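Transcriptional regulator, MarR family (PDB 4XRF) probably binds DNA and controls transcription as a winged helix-turn-helix regulator of the MarR family. Local coordinates at residues K16-Q19 against T20-E24; D126-R129 against L130-L134; K133-T136 against I137-G140. All coordinates share one frame; numbering follows the deposited sequence.

Contact 1. Residues K16-Q19 against T20-E24. With DAO (lauric acid), chain F; ISQ (isoquinoline), chain E; DAO (lauric acid), chain B.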
# COMPACT_ATOMS: atom_id res chain seq x y z
N LYS A 16 -3.81 8.42 -0.46
CA LYS A 16 -4.14 7.64 0.71
C LYS A 16 -5.66 7.36 0.76
O LYS A 16 -6.09 6.23 1.01
CB LYS A 16 -3.69 8.43 1.94
CG LYS A 16 -3.53 7.69 3.24
CD LYS A 16 -2.91 8.61 4.28
CE LYS A 16 -3.15 8.14 5.70
NZ LYS A 16 -4.54 8.41 6.17
N LYS A 17 -6.47 8.39 0.50
CA LYS A 17 -7.92 8.25 0.39
C LYS A 17 -8.34 7.46 -0.87
O LYS A 17 -9.18 6.57 -0.81
CB LYS A 17 -8.59 9.63 0.41
CG LYS A 17 -10.10 9.59 0.43
CD LYS A 17 -10.64 9.30 1.83
CE LYS A 17 -12.15 9.14 1.78
NZ LYS A 17 -12.74 8.88 3.13
N MET A 18 -7.74 7.80 -2.01
CA MET A 18 -8.06 7.15 -3.29
C MET A 18 -7.73 5.64 -3.30
O MET A 18 -8.41 4.86 -3.96
CB MET A 18 -7.32 7.85 -4.44
CG MET A 18 -8.17 8.15 -5.66
SD MET A 18 -9.47 9.34 -5.31
CE MET A 18 -9.37 10.42 -6.73
N GLN A 19 -6.69 5.25 -2.58
CA GLN A 19 -6.29 3.84 -2.46
C GLN A 19 -7.34 2.96 -1.77
O GLN A 19 -7.60 1.83 -2.20
CB GLN A 19 -4.98 3.77 -1.69
CG GLN A 19 -4.23 2.47 -1.84
CD GLN A 19 -2.76 2.63 -1.51
OE1 GLN A 19 -2.04 3.37 -2.19
NE2 GLN A 19 -2.31 1.95 -0.46
N THR A 20 -7.94 3.48 -0.71
CA THR A 20 -9.04 2.81 -0.03
C THR A 20 -10.21 2.61 -1.00
O THR A 20 -10.83 1.56 -1.01
CB THR A 20 -9.52 3.64 1.17
OG1 THR A 20 -8.38 4.03 1.95
CG2 THR A 20 -10.52 2.87 2.06
N GLU A 21 -10.51 3.62 -1.80
CA GLU A 21 -11.64 3.55 -2.71
C GLU A 21 -11.35 2.60 -3.88
O GLU A 21 -12.25 1.93 -4.37
CB GLU A 21 -12.04 4.95 -3.21
CG GLU A 21 -12.25 6.02 -2.13
CD GLU A 21 -13.37 5.72 -1.17
OE1 GLU A 21 -14.18 4.81 -1.45
OE2 GLU A 21 -13.46 6.41 -0.12
N LEU A 22 -10.09 2.52 -4.28
CA LEU A 22 -9.69 1.68 -5.39
C LEU A 22 -9.66 0.22 -4.97
O LEU A 22 -9.92 -0.67 -5.77
CB LEU A 22 -8.33 2.12 -5.98
CG LEU A 22 -8.26 3.08 -7.18
CD1 LEU A 22 -9.60 3.66 -7.61
CD2 LEU A 22 -7.27 4.20 -6.91
N LEU A 23 -9.34 -0.03 -3.70
CA LEU A 23 -9.40 -1.41 -3.19
C LEU A 23 -10.86 -1.89 -3.17
O LEU A 23 -11.15 -3.03 -3.52
CB LEU A 23 -8.73 -1.54 -1.82
CG LEU A 23 -8.86 -2.90 -1.09
CD1 LEU A 23 -8.31 -4.07 -1.91
CD2 LEU A 23 -8.20 -2.83 0.28
N GLU A 24 -11.78 -1.01 -2.77
CA GLU A 24 -13.21 -1.31 -2.83
C GLU A 24 -13.61 -1.66 -4.27
O GLU A 24 -14.31 -2.64 -4.52
CB GLU A 24 -14.04 -0.13 -2.32
CG GLU A 24 -15.53 -0.45 -2.09
CD GLU A 24 -16.36 -0.42 -3.37
OE1 GLU A 24 -15.89 0.11 -4.40
OE2 GLU A 24 -17.49 -0.94 -3.36
O1 DAO F . -5.14 4.74 4.71
O2 DAO F . -4.20 5.03 6.67
C1 DAO F . -4.32 4.39 5.59
C2 DAO F . -3.45 3.17 5.36
C3 DAO F . -3.14 2.92 3.88
C4 DAO F . -1.68 3.23 3.55
C5 DAO F . -1.55 4.57 2.84
C6 DAO F . -0.27 4.66 2.01
C7 DAO F . -0.22 5.99 1.25
C8 DAO F . 0.23 5.80 -0.20
C9 DAO F . -0.02 7.08 -1.00
C10 DAO F . 0.07 6.86 -2.51
C11 DAO F . 0.60 8.10 -3.21
C12 DAO F . 0.04 8.24 -4.61
C1 ISQ E . -5.90 9.02 -7.88
N2 ISQ E . -6.93 9.20 -8.74
C3 ISQ E . -7.21 10.41 -9.28
C4 ISQ E . -6.47 11.55 -8.98
C4A ISQ E . -5.40 11.44 -8.10
C5 ISQ E . -4.61 12.53 -7.74
C6 ISQ E . -3.55 12.34 -6.85
C7 ISQ E . -3.26 11.09 -6.30
C8 ISQ E . -4.03 9.96 -6.63
C8A ISQ E . -5.09 10.10 -7.52
O1 DAO B . -6.94 -0.14 4.80
O2 DAO B . -8.68 -0.12 3.47
C1 DAO B . -7.46 0.09 3.69
C2 DAO B . -6.61 0.67 2.56
C3 DAO B . -5.15 0.24 2.64
C4 DAO B . -4.79 -0.76 1.54
C5 DAO B . -4.72 -2.18 2.09
C6 DAO B . -3.85 -3.09 1.23
C7 DAO B . -3.73 -4.48 1.86
C8 DAO B . -2.30 -5.02 1.83
C9 DAO B . -2.17 -6.25 2.72
C10 DAO B . -0.71 -6.61 3.02
C11 DAO B . -0.55 -8.12 3.17
C12 DAO B . 0.56 -8.47 4.14
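Met-18 and Gln-19 turn their carbonyl oxygens to the next turn of helix 4-29, where Leu-22 N reaches Met-18 O at 2.9 Å and Leu-23 N bonds Gln-19 O. Leu-22 packs back over the same carbonyl: its CD2 comes to 3.2 Å from Met-18 O, and the branch also meets Met-18 CG. On another side of the helix, Thr-20 OG1 makes a hydrogen bond of 3.3 Å to Lys-16 O, a link back to a carbonyl one turn earlier that helix threonines often make, though it is weak here. Lys-17 and Glu-21 sit one turn apart. A bend at Lys-17 chi2 (79°) and another at Glu-21 chi2 (-63°) bring the two chains across each other, yet Lys-17 NZ stays 4.1 Å from Glu-21 OE2, beyond a salt bridge.

Lys-16 and Gln-19 help line the lauric acid pocket. Lys-16 runs out extended until chi4 and lies alongside one lauric acid, its NZ giving O2 of that acid a weak hydrogen bond of 3.4 Å. Met-18, flexible and unbranched, borders an isoquinoline: its CG is 3.3 Å from C1, while its CE reaches C3, so the methionine brackets ring atom N2. Leu-23 CD2 touches C5 of a second lauric acid at 4.0 Å. Met-18 also packs on Gln-8 of the second subunit, and Leu-22 on helix 110-116. The Met-18 chain and the Leu-23 branch thus offer apolar contact, while the Lys-16 ammonium group probably favours the carboxylate of the amphipathic fatty acid.

Contact 2. Residues D126-R129 against L130-L134. With ISQ (isoquinoline), chain C.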
# COMPACT_ATOMS: atom_id res chain seq x y z
N ASP A 126 -7.76 18.54 -18.42
CA ASP A 126 -6.44 19.05 -17.98
C ASP A 126 -5.67 18.01 -17.15
O ASP A 126 -4.49 17.79 -17.37
CB ASP A 126 -6.59 20.32 -17.12
CG ASP A 126 -7.06 21.54 -17.91
OD1 ASP A 126 -6.69 21.69 -19.10
OD2 ASP A 126 -7.80 22.36 -17.31
N LEU A 127 -6.34 17.42 -16.17
CA LEU A 127 -5.74 16.42 -15.30
C LEU A 127 -5.31 15.21 -16.13
O LEU A 127 -4.20 14.69 -15.99
CB LEU A 127 -6.73 16.00 -14.19
CG LEU A 127 -6.23 15.14 -13.03
CD1 LEU A 127 -5.15 15.87 -12.23
CD2 LEU A 127 -7.38 14.75 -12.11
N LEU A 128 -6.21 14.76 -17.00
CA LEU A 128 -5.93 13.61 -17.85
C LEU A 128 -4.69 13.85 -18.71
O LEU A 128 -3.84 12.97 -18.81
CB LEU A 128 -7.15 13.26 -18.70
CG LEU A 128 -6.92 12.21 -19.80
CD1 LEU A 128 -6.66 10.85 -19.16
CD2 LEU A 128 -8.08 12.16 -20.77
N ARG A 129 -4.57 15.03 -19.32
CA ARG A 129 -3.40 15.30 -20.19
C ARG A 129 -2.11 15.41 -19.36
O ARG A 129 -1.06 14.96 -19.80
CB ARG A 129 -3.60 16.54 -21.08
CG ARG A 129 -3.31 16.30 -22.56
CD ARG A 129 -1.82 16.01 -22.85
NE ARG A 129 -1.57 15.62 -24.24
CZ ARG A 129 -1.25 14.39 -24.64
NH1 ARG A 129 -1.13 13.40 -23.77
NH2 ARG A 129 -1.03 14.14 -25.93
N LEU A 130 -2.20 15.99 -18.16
CA LEU A 130 -1.05 16.02 -17.24
C LEU A 130 -0.61 14.62 -16.79
O LEU A 130 0.59 14.34 -16.71
CB LEU A 130 -1.33 16.91 -16.02
CG LEU A 130 -1.49 18.40 -16.36
CD1 LEU A 130 -2.19 19.13 -15.23
CD2 LEU A 130 -0.16 19.06 -16.72
N PHE A 131 -1.58 13.75 -16.53
CA PHE A 131 -1.30 12.36 -16.16
C PHE A 131 -0.70 11.57 -17.33
O PHE A 131 0.19 10.75 -17.15
CB PHE A 131 -2.56 11.66 -15.65
CG PHE A 131 -2.89 11.95 -14.21
CD1 PHE A 131 -2.22 12.93 -13.50
CD2 PHE A 131 -3.90 11.25 -13.57
CE1 PHE A 131 -2.54 13.21 -12.18
CE2 PHE A 131 -4.23 11.51 -12.26
CZ PHE A 131 -3.55 12.49 -11.56
N GLU A 132 -1.22 11.81 -18.54
CA GLU A 132 -0.69 11.16 -19.73
C GLU A 132 0.76 11.62 -19.96
O GLU A 132 1.63 10.81 -20.29
CB GLU A 132 -1.56 11.47 -20.95
CG GLU A 132 -2.90 10.73 -20.95
CD GLU A 132 -3.86 11.19 -22.04
OE1 GLU A 132 -3.60 12.22 -22.70
OE2 GLU A 132 -4.89 10.52 -22.25
N LYS A 133 1.02 12.90 -19.73
CA LYS A 133 2.38 13.40 -19.86
C LYS A 133 3.28 12.76 -18.80
O LYS A 133 4.36 12.27 -19.13
CB LYS A 133 2.44 14.93 -19.79
CG LYS A 133 3.70 15.47 -20.44
CD LYS A 133 3.86 16.97 -20.31
CE LYS A 133 5.05 17.42 -21.16
NZ LYS A 133 5.51 18.78 -20.76
N LEU A 134 2.83 12.75 -17.54
CA LEU A 134 3.60 12.12 -16.46
C LEU A 134 3.88 10.64 -16.74
O LEU A 134 5.00 10.17 -16.54
CB LEU A 134 2.91 12.25 -15.11
CG LEU A 134 3.32 13.43 -14.21
CD1 LEU A 134 2.49 13.36 -12.94
CD2 LEU A 134 4.82 13.39 -13.89
C1 ISQ C . 1.93 11.23 -6.96
N2 ISQ C . 2.70 12.33 -7.04
C3 ISQ C . 2.57 13.23 -8.04
C4 ISQ C . 1.64 13.07 -9.07
C4A ISQ C . 0.81 11.96 -9.05
C5 ISQ C . -0.15 11.72 -10.03
C6 ISQ C . -0.95 10.58 -9.95
C7 ISQ C . -0.81 9.66 -8.91
C8 ISQ C . 0.14 9.85 -7.90
C8A ISQ C . 0.96 10.98 -7.93
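An isoquinoline pocket is bordered here by helix 121-139, on which Leu-127 and Phe-131, one turn apart, lie side by side. Leu-127 CG makes a CH-pi contact over one face of the Phe-131 ring, 4.2 Å from its centroid and offset toward the rim. Phe-131 CE1 comes to 3.5 Å from C5 of the isoquinoline, a different copy from that at Met-18, and Leu-134 CD1 touches C4 of the same ligand. The flat, apolar phenyl suits an aromatic ligand, which meets it obliquely; Leu-127 probably limits rotation of the Phe-131 ring.

On another side of the helix, Arg-129 NH1 forms a salt bridge of 2.9 Å with Glu-132 OE1. The guanidinium and carboxylate planes stand 74° apart, so one nitrogen and one oxygen make the bond. The bend at Arg-129 chi2 (-67°) brings the guanidinium round toward Glu-132 on the following turn. Glu-132 OE2 rests against Leu-128 CG at 3.6 Å and has a weak, long ion pair with Lys-6 of the second subunit. Lys-133 NZ leaves for Glu-123 of that subunit, where Phe-131 packs on Ala-11 and Leu-128 on Leu-10. Such an amphipathic C-terminal helix is typical of the MarR dimerisation region.

Contact 3. Residues K133-T136 against I137-G140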
# COMPACT_ATOMS: atom_id res chain seq x y z
N LYS A 133 1.02 12.90 -19.73
CA LYS A 133 2.38 13.40 -19.86
C LYS A 133 3.28 12.76 -18.80
O LYS A 133 4.36 12.27 -19.13
CB LYS A 133 2.44 14.93 -19.79
CG LYS A 133 3.70 15.47 -20.44
CD LYS A 133 3.86 16.97 -20.31
CE LYS A 133 5.05 17.42 -21.16
NZ LYS A 133 5.51 18.78 -20.76
N LEU A 134 2.83 12.75 -17.54
CA LEU A 134 3.60 12.12 -16.46
C LEU A 134 3.88 10.64 -16.74
O LEU A 134 5.00 10.17 -16.54
CB LEU A 134 2.91 12.25 -15.11
CG LEU A 134 3.32 13.43 -14.21
CD1 LEU A 134 2.49 13.36 -12.94
CD2 LEU A 134 4.82 13.39 -13.89
N GLU A 135 2.86 9.91 -17.19
CA GLU A 135 3.06 8.51 -17.58
C GLU A 135 4.11 8.35 -18.68
O GLU A 135 4.95 7.44 -18.61
CB GLU A 135 1.74 7.85 -18.01
CG GLU A 135 1.89 6.35 -18.25
CD GLU A 135 2.12 5.56 -16.96
OE1 GLU A 135 3.17 5.74 -16.31
OE2 GLU A 135 1.24 4.75 -16.61
N THR A 136 4.06 9.23 -19.68
CA THR A 136 5.04 9.22 -20.77
C THR A 136 6.47 9.47 -20.27
O THR A 136 7.42 8.84 -20.74
CB THR A 136 4.69 10.27 -21.85
OG1 THR A 136 3.42 9.95 -22.42
CG2 THR A 136 5.72 10.29 -22.97
N ILE A 137 6.59 10.38 -19.31
CA ILE A 137 7.89 10.74 -18.74
C ILE A 137 8.43 9.53 -17.97
O ILE A 137 9.59 9.18 -18.12
CB ILE A 137 7.77 11.97 -17.80
CG1 ILE A 137 7.47 13.23 -18.63
CG2 ILE A 137 9.05 12.14 -16.99
CD1 ILE A 137 6.89 14.38 -17.81
N ILE A 138 7.56 8.90 -17.19
CA ILE A 138 7.93 7.75 -16.37
C ILE A 138 8.25 6.50 -17.20
O ILE A 138 9.22 5.80 -16.92
CB ILE A 138 6.85 7.43 -15.31
CG1 ILE A 138 6.84 8.51 -14.23
CG2 ILE A 138 7.13 6.08 -14.66
CD1 ILE A 138 5.55 8.59 -13.44
N CYS A 139 7.46 6.22 -18.24
CA CYS A 139 7.60 4.97 -19.00
C CYS A 139 8.54 5.03 -20.19
O CYS A 139 8.87 4.00 -20.77
CB CYS A 139 6.24 4.44 -19.45
SG CYS A 139 5.17 3.95 -18.08
N GLY A 140 8.97 6.24 -20.55
CA GLY A 140 9.86 6.45 -21.70
C GLY A 140 9.16 6.28 -23.05
O GLY A 140 9.80 5.94 -24.05
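Ile-137 leans back over the turn that holds Lys-133 and Leu-134. Its CB lies 3.5 Å from Leu-134 O, and CG1 reaches Lys-133 O at 3.3 Å. The tip, CD1, continues past that oxygen and ends 4.3 Å from Lys-133 CG, apolar carbon against the aliphatic part of the lysine. This path follows from CG1 standing opposite the carbonyl carbon (chi1 -70°), which directs the longer branch toward the preceding turn. The backbone beneath is firmly bonded, Ile-137 N to Lys-133 O at 2.9 Å and Cys-139 N to Glu-135 O at 2.8 Å.

These residues form the last turns of helix 121-139, which stops at Cys-139. Gly-140 has a positive phi of 73°, the left-handed backbone turn common just after a helix C-terminus, and one that glycine adopts easily. Its N gives only a weak bond to Thr-136 O at 3.0 Å, while its own O accepts from Lys-60.

Ile-138 repeats the isoleucine pattern one step on, with CG1 3.4 Å from Leu-134 O. In the second subunit, Ile-137 packs on His-118 and Ile-138 on Tyr-115. Glu-135 bends at chi2 (70°), which carries OE1 to 3.2 Å from Cys-139 SG, a tight approach. Thr-136 OG1 turns back to bond Glu-132 O, a carbonyl one turn earlier.

In the fold
Contact 1 comes first along the chain, on helix 4-29; contacts 2 and 3 follow on helix 121-139, where they share Lys-133 and Leu-134 and have centres about 10 Å apart. Contact 1 lies about 20 Å from contact 2 and about 23 Å from contact 3, centre to centre, and touches neither, though its nearest atoms come within about 7 Å of contact 2. All three also meet the second subunit. The first and last helices of the chain thus come together at the subunit interface, where isoquinoline and lauric acid are bound, consistent with the dimerisation region of MarR proteins, whereas the winged helix-turn-helix elements lie between them in sequence.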